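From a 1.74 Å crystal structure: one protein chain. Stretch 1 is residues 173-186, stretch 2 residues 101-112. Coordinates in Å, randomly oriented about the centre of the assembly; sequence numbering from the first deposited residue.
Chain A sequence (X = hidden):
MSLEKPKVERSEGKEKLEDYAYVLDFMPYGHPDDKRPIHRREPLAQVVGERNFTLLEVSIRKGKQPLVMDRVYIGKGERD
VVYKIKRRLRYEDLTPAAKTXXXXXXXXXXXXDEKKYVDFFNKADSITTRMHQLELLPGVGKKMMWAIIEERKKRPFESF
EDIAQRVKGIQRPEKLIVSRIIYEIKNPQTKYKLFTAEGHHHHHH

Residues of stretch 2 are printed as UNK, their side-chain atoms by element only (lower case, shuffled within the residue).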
# COMPACT_ATOMS: atom_id res chain seq x y z
N PRO A 173 -7.22 -6.14 11.69
CA PRO A 173 -7.31 -6.57 10.29
C PRO A 173 -6.52 -5.68 9.34
O PRO A 173 -5.94 -6.16 8.37
CB PRO A 173 -8.81 -6.55 10.02
CG PRO A 173 -9.32 -5.50 10.95
CD PRO A 173 -8.55 -5.79 12.21
N GLU A 174 -6.48 -4.38 9.64
CA GLU A 174 -5.74 -3.44 8.80
C GLU A 174 -4.26 -3.79 8.80
O GLU A 174 -3.61 -3.78 7.76
CB GLU A 174 -5.93 -2.00 9.28
CG GLU A 174 -7.37 -1.55 9.35
CD GLU A 174 -7.99 -1.78 10.71
OE1 GLU A 174 -7.86 -2.91 11.24
OE2 GLU A 174 -8.61 -0.84 11.25
N LYS A 175 -3.74 -4.09 9.99
CA LYS A 175 -2.33 -4.43 10.13
C LYS A 175 -2.00 -5.70 9.35
O LYS A 175 -0.93 -5.82 8.76
CB LYS A 175 -1.97 -4.62 11.60
CG LYS A 175 -0.50 -4.94 11.83
CD LYS A 175 -0.11 -4.81 13.29
CE LYS A 175 1.38 -5.03 13.46
NZ LYS A 175 2.16 -4.08 12.61
N LEU A 176 -2.93 -6.65 9.37
CA LEU A 176 -2.73 -7.90 8.66
C LEU A 176 -2.65 -7.61 7.17
O LEU A 176 -1.79 -8.14 6.47
CB LEU A 176 -3.90 -8.85 8.92
CG LEU A 176 -4.10 -9.35 10.35
CD1 LEU A 176 -5.39 -10.17 10.41
CD2 LEU A 176 -2.91 -10.19 10.79
N ILE A 177 -3.55 -6.75 6.69
CA ILE A 177 -3.57 -6.39 5.28
C ILE A 177 -2.29 -5.63 4.90
O ILE A 177 -1.66 -5.95 3.89
CB ILE A 177 -4.79 -5.50 4.95
CG1 ILE A 177 -6.08 -6.29 5.18
CG2 ILE A 177 -4.71 -5.03 3.50
CD1 ILE A 177 -6.21 -7.52 4.31
N VAL A 178 -1.91 -4.64 5.70
CA VAL A 178 -0.71 -3.87 5.43
C VAL A 178 0.51 -4.78 5.35
O VAL A 178 1.36 -4.62 4.47
CB VAL A 178 -0.47 -2.79 6.52
CG1 VAL A 178 0.87 -2.11 6.29
CG2 VAL A 178 -1.59 -1.77 6.49
N SER A 179 0.59 -5.74 6.28
CA SER A 179 1.70 -6.68 6.31
C SER A 179 1.78 -7.49 5.02
O SER A 179 2.87 -7.72 4.50
CB SER A 179 1.56 -7.65 7.49
OG SER A 179 1.84 -7.01 8.71
N ARG A 180 0.63 -7.92 4.51
CA ARG A 180 0.61 -8.70 3.27
C ARG A 180 1.02 -7.84 2.08
O ARG A 180 1.83 -8.26 1.26
CB ARG A 180 -0.78 -9.30 3.03
CG ARG A 180 -0.89 -10.11 1.73
CD ARG A 180 0.10 -11.27 1.71
NE ARG A 180 0.18 -11.90 0.40
CZ ARG A 180 0.93 -12.96 0.12
NH1 ARG A 180 1.67 -13.52 1.06
NH2 ARG A 180 0.95 -13.46 -1.11
N ILE A 181 0.47 -6.63 1.99
CA ILE A 181 0.82 -5.75 0.89
C ILE A 181 2.32 -5.47 0.86
O ILE A 181 2.97 -5.58 -0.18
CB ILE A 181 0.04 -4.42 0.98
CG1 ILE A 181 -1.46 -4.70 0.78
CG2 ILE A 181 0.54 -3.43 -0.07
CD1 ILE A 181 -2.36 -3.50 1.01
N ILE A 182 2.88 -5.13 2.01
CA ILE A 182 4.31 -4.86 2.09
C ILE A 182 5.09 -6.11 1.69
O ILE A 182 6.11 -6.03 1.01
CB ILE A 182 4.71 -4.40 3.50
CG1 ILE A 182 4.21 -2.97 3.72
CG2 ILE A 182 6.22 -4.50 3.69
CD1 ILE A 182 4.53 -2.39 5.08
N TYR A 183 4.61 -7.28 2.10
CA TYR A 183 5.29 -8.53 1.76
C TYR A 183 5.34 -8.70 0.25
O TYR A 183 6.38 -9.05 -0.31
CB TYR A 183 4.57 -9.73 2.38
CG TYR A 183 5.23 -11.04 2.03
CD1 TYR A 183 6.40 -11.45 2.67
CD2 TYR A 183 4.71 -11.85 1.03
CE1 TYR A 183 7.04 -12.64 2.31
CE2 TYR A 183 5.34 -13.04 0.66
CZ TYR A 183 6.50 -13.43 1.31
OH TYR A 183 7.13 -14.60 0.95
N GLU A 184 4.22 -8.46 -0.42
CA GLU A 184 4.15 -8.60 -1.87
C GLU A 184 5.04 -7.59 -2.58
O GLU A 184 5.71 -7.92 -3.56
CB GLU A 184 2.69 -8.47 -2.33
CG GLU A 184 1.82 -9.65 -1.89
CD GLU A 184 0.36 -9.51 -2.29
OE1 GLU A 184 0.04 -8.65 -3.13
OE2 GLU A 184 -0.47 -10.30 -1.77
N ILE A 185 5.06 -6.36 -2.08
CA ILE A 185 5.90 -5.32 -2.67
C ILE A 185 7.37 -5.72 -2.59
O ILE A 185 8.14 -5.49 -3.52
CB ILE A 185 5.69 -3.98 -1.95
CG1 ILE A 185 4.29 -3.45 -2.25
CG2 ILE A 185 6.77 -2.98 -2.37
CD1 ILE A 185 3.96 -2.14 -1.57
N LYS A 186 7.75 -6.33 -1.47
CA LYS A 186 9.13 -6.75 -1.27
C LYS A 186 9.46 -8.04 -2.02
O LYS A 186 10.62 -8.30 -2.35
CB LYS A 186 9.43 -6.96 0.21
CG LYS A 186 9.37 -5.71 1.06
CD LYS A 186 9.78 -6.02 2.48
CE LYS A 186 9.79 -4.77 3.35
NZ LYS A 186 10.21 -5.06 4.75
N UNK A 101 7.53 5.65 6.09
CA UNK A 101 6.15 6.07 5.87
C UNK A 101 5.27 5.05 5.17
O UNK A 101 4.06 5.06 5.36
c UNK A 101 6.74 8.59 5.75
c UNK A 101 6.09 8.95 7.08
c UNK A 101 6.11 7.38 5.07
o UNK A 101 4.89 8.67 7.26
o UNK A 101 6.77 9.55 7.93
N UNK A 102 5.87 4.16 4.38
CA UNK A 102 5.09 3.18 3.62
C UNK A 102 3.97 2.47 4.38
O UNK A 102 2.82 2.52 3.96
c UNK A 102 5.35 1.16 1.99
c UNK A 102 4.69 1.92 0.84
c UNK A 102 6.39 0.18 1.46
c UNK A 102 6.02 2.15 2.97
N UNK A 103 4.28 1.82 5.52
CA UNK A 103 3.20 1.14 6.23
C UNK A 103 2.05 2.05 6.68
O UNK A 103 0.89 1.64 6.65
c UNK A 103 5.56 1.69 6.24
c UNK A 103 3.93 0.46 7.40
c UNK A 103 5.10 1.36 7.64
N UNK A 104 2.38 3.27 7.09
CA UNK A 104 1.36 4.22 7.54
C UNK A 104 0.49 4.70 6.39
O UNK A 104 -0.72 4.88 6.55
c UNK A 104 2.05 4.72 10.63
o UNK A 104 4.77 3.94 12.95
c UNK A 104 4.82 4.67 10.68
c UNK A 104 4.14 5.04 9.53
c UNK A 104 2.02 5.43 8.21
c UNK A 104 2.72 4.34 11.80
c UNK A 104 4.10 4.32 11.81
c UNK A 104 2.75 5.07 9.48
N UNK A 105 1.11 4.92 5.24
CA UNK A 105 0.38 5.38 4.06
C UNK A 105 -0.51 4.26 3.51
O UNK A 105 -1.66 4.50 3.14
c UNK A 105 1.36 5.89 2.98
c UNK A 105 0.62 6.29 1.72
c UNK A 105 2.13 7.10 3.52
N UNK A 106 0.00 3.04 3.46
CA UNK A 106 -0.80 1.92 2.97
C UNK A 106 -2.02 1.74 3.88
O UNK A 106 -3.13 1.50 3.40
c UNK A 106 1.08 0.67 1.85
c UNK A 106 0.02 0.60 2.96
c UNK A 106 -0.91 -0.59 2.73
c UNK A 106 1.98 -0.55 1.79
N UNK A 107 -1.81 1.87 5.18
CA UNK A 107 -2.90 1.73 6.14
C UNK A 107 -3.97 2.79 5.86
O UNK A 107 -5.16 2.52 5.92
c UNK A 107 -2.37 1.89 7.57
c UNK A 107 -3.39 1.65 8.66
o UNK A 107 -2.78 0.83 10.81
o UNK A 107 -2.36 2.94 10.36
c UNK A 107 -2.81 1.82 10.04
N UNK A 108 -3.52 4.00 5.55
CA UNK A 108 -4.41 5.11 5.24
C UNK A 108 -5.25 4.76 4.02
O UNK A 108 -6.46 4.95 4.01
c UNK A 108 -5.76 9.28 5.09
n UNK A 108 -5.13 8.26 5.63
c UNK A 108 -4.42 7.58 4.66
c UNK A 108 -4.65 8.24 3.50
n UNK A 108 -5.49 9.30 3.80
c UNK A 108 -3.59 6.37 4.96
N UNK A 109 -4.58 4.24 2.99
CA UNK A 109 -5.25 3.86 1.75
C UNK A 109 -6.34 2.81 1.95
O UNK A 109 -7.46 2.97 1.47
c UNK A 109 -4.22 3.33 0.73
c UNK A 109 -2.10 4.01 -0.53
c UNK A 109 -4.93 2.80 -0.51
c UNK A 109 -3.25 4.46 0.34
N UNK A 110 -6.02 1.73 2.66
CA UNK A 110 -7.02 0.69 2.86
C UNK A 110 -8.21 1.17 3.69
O UNK A 110 -9.33 0.69 3.50
c UNK A 110 -5.82 -0.22 4.88
c UNK A 110 -5.33 -1.14 2.60
c UNK A 110 -6.40 -0.57 3.51
c UNK A 110 -5.28 -1.42 5.63
N UNK A 111 -7.97 2.11 4.60
CA UNK A 111 -9.04 2.64 5.43
C UNK A 111 -10.00 3.52 4.62
O UNK A 111 -11.13 3.75 5.03
n UNK A 111 -6.27 3.59 11.08
c UNK A 111 -7.79 2.64 7.67
c UNK A 111 -7.30 3.53 8.81
c UNK A 111 -6.73 2.72 9.96
c UNK A 111 -8.46 3.47 6.59
N UNK A 112 -9.54 4.00 3.47
CA UNK A 112 -10.37 4.84 2.62
C UNK A 112 -11.20 3.99 1.67
O UNK A 112 -12.02 4.50 0.91
n UNK A 112 -10.27 7.49 3.82
c UNK A 112 -8.42 6.50 2.62
c UNK A 112 -8.97 7.24 3.82
o UNK A 112 -8.23 7.59 4.74
c UNK A 112 -9.49 5.80 1.80

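Position 101 has three side-chain carbons, the third carrying two oxygens. It lies out of reach of stretch 1. A carboxylate on a two-carbon stem is Glu-101.

Position 102 has four carbons, forked at the second. One end carbon lies near CG1 of Ile-182. This is Leu-102. CD2 of Leu-102 is 4.4 Å from CG1 of Ile-182, a loose apolar contact.

Position 103 has three carbons that close a ring onto the backbone N. Its CB packs against CD1 of Ile-182. Only proline closes such a ring, so it is Pro-103. The ring leaves N without a hydrogen, and the helix is kinked here. CB of Pro-103 is 3.7 Å from CD1 of Ile-182.

Position 104 has one carbon, then a six-carbon ring bearing one oxygen. Its CA-to-CB bond points away from stretch 1, and the ring makes no contact there. This is Tyr-104.

Position 105 has three carbons, one carrying the other two. It is buried but does not reach stretch 1. This is Val-105.

Position 106 has four carbons, forked at the first, with one arm two carbons long. It is a knob among Val-178, Ile-181, Ile-182 and Ile-185. This is Ile-106. CG2 of Ile-106 lies 3.7 Å from CD1 of Ile-181, and CD1 of Ile-106 lies 3.8 Å from CG1 of Ile-182.

Position 107 has three carbons, the third carrying two oxygens. Its CA lies 3.8 Å and its CB 3.9 Å from CG2 of Val-178. This is Glu-107.

Position 108 has one carbon, then a five-membered ring of three carbons and two nitrogens. It is out of reach. This is His-108.

Position 109 has four carbons, forked at the first, with one longer arm. It is buried but does not reach stretch 1. This is Ile-109.

Position 110 has the same four-carbon pattern. It is a knob among Glu-174, Ile-177, Val-178 and Ile-181. This is Ile-110. CD1 of Ile-110 lies 3.6 Å from the backbone O of Glu-174 and 3.8 Å from CG2 of Val-178.

Position 111 has four carbons in a row ending in nitrogen. The last carbon approaches OE2 of Glu-174. This is Lys-111. CE of Lys-111 is 4.2 Å from OE2 of Glu-174, but no salt bridge forms.

Position 112 has three carbons, the third carrying one oxygen and one nitrogen. It is out of reach. This is Gln-112.

The helices cross at 121°, with axes 9.5 Å apart at closest approach. Val-178 answers the two isoleucine knobs, sitting among Pro-103, Ile-106, Glu-107 and Ile-110. No hydrogen bond or salt bridge joins the stretches. The contact is held mainly by apolar packing; the two stretches together bury 511 Å².

Stretch 2, residues 101-112: ELPYVIEHIIKQ
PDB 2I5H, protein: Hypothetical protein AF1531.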